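Local coordinates for reticulocyte-binding protein 2a (Plasmodium vivax, PDB 4Z8N), which probably binds red blood cells, reticulocytes in particular, during parasite invasion, this chain being its alpha-helical erythrocyte-binding domain, at residues N198-A203 and I292-E297. Numbering follows the deposited sequence.
Sequences NVTISA and ITYVSE
Tyr294 reaches from the last turns of helix 246-297 to the first turn of helix 199-237, and its ring carries the whole van der Waals contact. Tyr294 CE2 lies 3.5 Å from Thr200 OG1 and 4.0 Å from Thr200 CB. Tyr294 OH stays 3.9 Å from Thr200 OG1, so the CE2 corner makes the closest approach, and the two side chains meet at a slant. With CB of Tyr294 pointing toward helix 199-237, CG anti to the carbonyl carbon and beside the backbone N (chi1 -77°) carries the ring on across to Thr200. Asn198 OD1 is a more distant neighbour of the ring, 4.4 Å from Tyr294 CE2. The buried surface is small, 121 Å² over both sides, and the nearest CA atoms, those of Thr200 and Tyr294, are 9.4 Å apart, a spacing bridged here by a large aromatic side chain.

The polar groups of Asn198 and Thr200 are bonded within or next to the helix start or to a third element. Asn198 is the N-cap: its OD1 accepts from Ile201 N at 3.0 Å, with an N-H...O angle of 158° and the donor about 40° out of the amide plane. Asn198 O takes two donors, Ser202 N in the first helical bond and Ser202 OG at 3.0 Å, the hydroxyl standing above the carbonyl plane. Buried Thr200 directs OG1 to a hydrogen bond with Glu88 OE2, on the short helix 87-90, which gives the hydroxyl beside the tyrosine ring a polar partner.

Toward the N-terminal side of residues 292-297, Leu291 packs on Thr200 and Ile201 and Leu287 on Ala203. Joining a capped helix start to the C-terminal end of another long helix, the contact is peripheral helix-helix packing at one tip of the elongated, alpha-helical erythrocyte-binding domain.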
loop_
_atom_site.group_PDB
_atom_site.type_symbol
_atom_site.label_atom_id
_atom_site.label_comp_id
_atom_site.label_asym_id
_atom_site.label_seq_id
_atom_site.Cartn_x
_atom_site.Cartn_y
_atom_site.Cartn_z
ATOM N N ASN A 198 27.846 20.240 0.576
ATOM C CA ASN A 198 27.478 20.661 -0.773
ATOM C C ASN A 198 26.178 19.988 -1.198
ATOM O O ASN A 198 25.648 19.147 -0.473
ATOM C CB ASN A 198 28.599 20.348 -1.768
ATOM C CG ASN A 198 29.040 18.897 -1.719
ATOM O OD1 ASN A 198 28.345 18.005 -2.208
ATOM N ND2 ASN A 198 30.209 18.653 -1.137
ATOM N N VAL A 199 25.667 20.351 -2.372
ATOM C CA VAL A 199 24.373 19.838 -2.824
ATOM C C VAL A 199 24.409 18.338 -3.126
ATOM O O VAL A 199 23.400 17.649 -2.975
ATOM C CB VAL A 199 23.864 20.596 -4.072
ATOM C CG1 VAL A 199 23.493 22.026 -3.707
ATOM C CG2 VAL A 199 24.903 20.572 -5.187
ATOM N N THR A 200 25.567 17.832 -3.544
ATOM C CA THR A 200 25.718 16.401 -3.797
ATOM C C THR A 200 25.571 15.613 -2.496
ATOM O O THR A 200 24.882 14.594 -2.451
ATOM C CB THR A 200 27.075 16.075 -4.450
ATOM O OG1 THR A 200 27.153 16.710 -5.730
ATOM C CG2 THR A 200 27.240 14.566 -4.626
ATOM N N ILE A 201 26.216 16.098 -1.440
ATOM C CA ILE A 201 26.085 15.491 -0.120
ATOM C C ILE A 201 24.639 15.568 0.362
ATOM O O ILE A 201 24.089 14.590 0.870
ATOM C CB ILE A 201 27.015 16.173 0.909
ATOM C CG1 ILE A 201 28.476 15.826 0.611
ATOM C CG2 ILE A 201 26.648 15.762 2.332
ATOM C CD1 ILE A 201 29.470 16.469 1.563
ATOM N N SER A 202 24.027 16.735 0.186
ATOM C CA SER A 202 22.643 16.942 0.592
ATOM C C SER A 202 21.699 16.010 -0.162
ATOM O O SER A 202 20.749 15.482 0.414
ATOM C CB SER A 202 22.236 18.399 0.373
ATOM O OG SER A 202 23.061 19.275 1.120
ATOM N N ALA A 203 21.973 15.798 -1.446
ATOM C CA ALA A 203 21.141 14.930 -2.278
ATOM C C ALA A 203 21.217 13.459 -1.852
ATOM O O ALA A 203 20.214 12.749 -1.856
ATOM C CB ALA A 203 21.535 15.077 -3.747
ATOM N N ILE A 292 32.735 11.114 -4.883
ATOM C CA ILE A 292 34.106 10.608 -4.904
ATOM C C ILE A 292 35.048 11.597 -5.590
ATOM O O ILE A 292 36.174 11.807 -5.137
ATOM C CB ILE A 292 34.188 9.235 -5.608
ATOM C CG1 ILE A 292 33.483 8.166 -4.773
ATOM C CG2 ILE A 292 35.633 8.829 -5.838
ATOM C CD1 ILE A 292 33.501 6.788 -5.398
ATOM N N THR A 293 34.575 12.222 -6.667
ATOM C CA THR A 293 35.379 13.195 -7.404
ATOM C C THR A 293 35.714 14.408 -6.541
ATOM O O THR A 293 36.803 14.972 -6.648
ATOM C CB THR A 293 34.667 13.674 -8.686
ATOM O OG1 THR A 293 33.509 14.445 -8.339
ATOM C CG2 THR A 293 34.249 12.486 -9.542
ATOM N N TYR A 294 34.773 14.807 -5.688
ATOM C CA TYR A 294 35.007 15.898 -4.744
ATOM C C TYR A 294 36.104 15.532 -3.748
ATOM O O TYR A 294 37.085 16.258 -3.595
ATOM C CB TYR A 294 33.724 16.249 -3.983
ATOM C CG TYR A 294 32.712 17.056 -4.767
ATOM C CD1 TYR A 294 32.916 18.407 -5.022
ATOM C CD2 TYR A 294 31.539 16.472 -5.233
ATOM C CE1 TYR A 294 31.990 19.150 -5.731
ATOM C CE2 TYR A 294 30.607 17.208 -5.943
ATOM C CZ TYR A 294 30.837 18.545 -6.189
ATOM O OH TYR A 294 29.911 19.279 -6.895
ATOM N N VAL A 295 35.923 14.397 -3.077
ATOM C CA VAL A 295 36.833 13.953 -2.026
ATOM C C VAL A 295 38.241 13.685 -2.552
ATOM O O VAL A 295 39.230 13.983 -1.883
ATOM C CB VAL A 295 36.307 12.672 -1.340
ATOM C CG1 VAL A 295 37.161 12.322 -0.128
ATOM C CG2 VAL A 295 34.853 12.845 -0.934
ATOM N N SER A 296 38.318 13.130 -3.758
ATOM C CA SER A 296 39.581 12.672 -4.328
ATOM C C SER A 296 40.632 13.774 -4.461
ATOM O O SER A 296 41.776 13.597 -4.037
ATOM C CB SER A 296 39.335 12.033 -5.698
ATOM O OG SER A 296 40.549 11.596 -6.281
ATOM N N GLU A 297 40.255 14.909 -5.041
ATOM C CA GLU A 297 41.241 15.946 -5.318
ATOM C C GLU A 297 41.392 16.972 -4.197
ATOM O O GLU A 297 42.251 17.849 -4.273
ATOM C CB GLU A 297 40.914 16.650 -6.633
ATOM C CG GLU A 297 41.150 15.773 -7.856
ATOM C CD GLU A 297 40.868 16.489 -9.159
ATOM O OE1 GLU A 297 40.294 17.597 -9.119
ATOM O OE2 GLU A 297 41.237 15.948 -10.223
#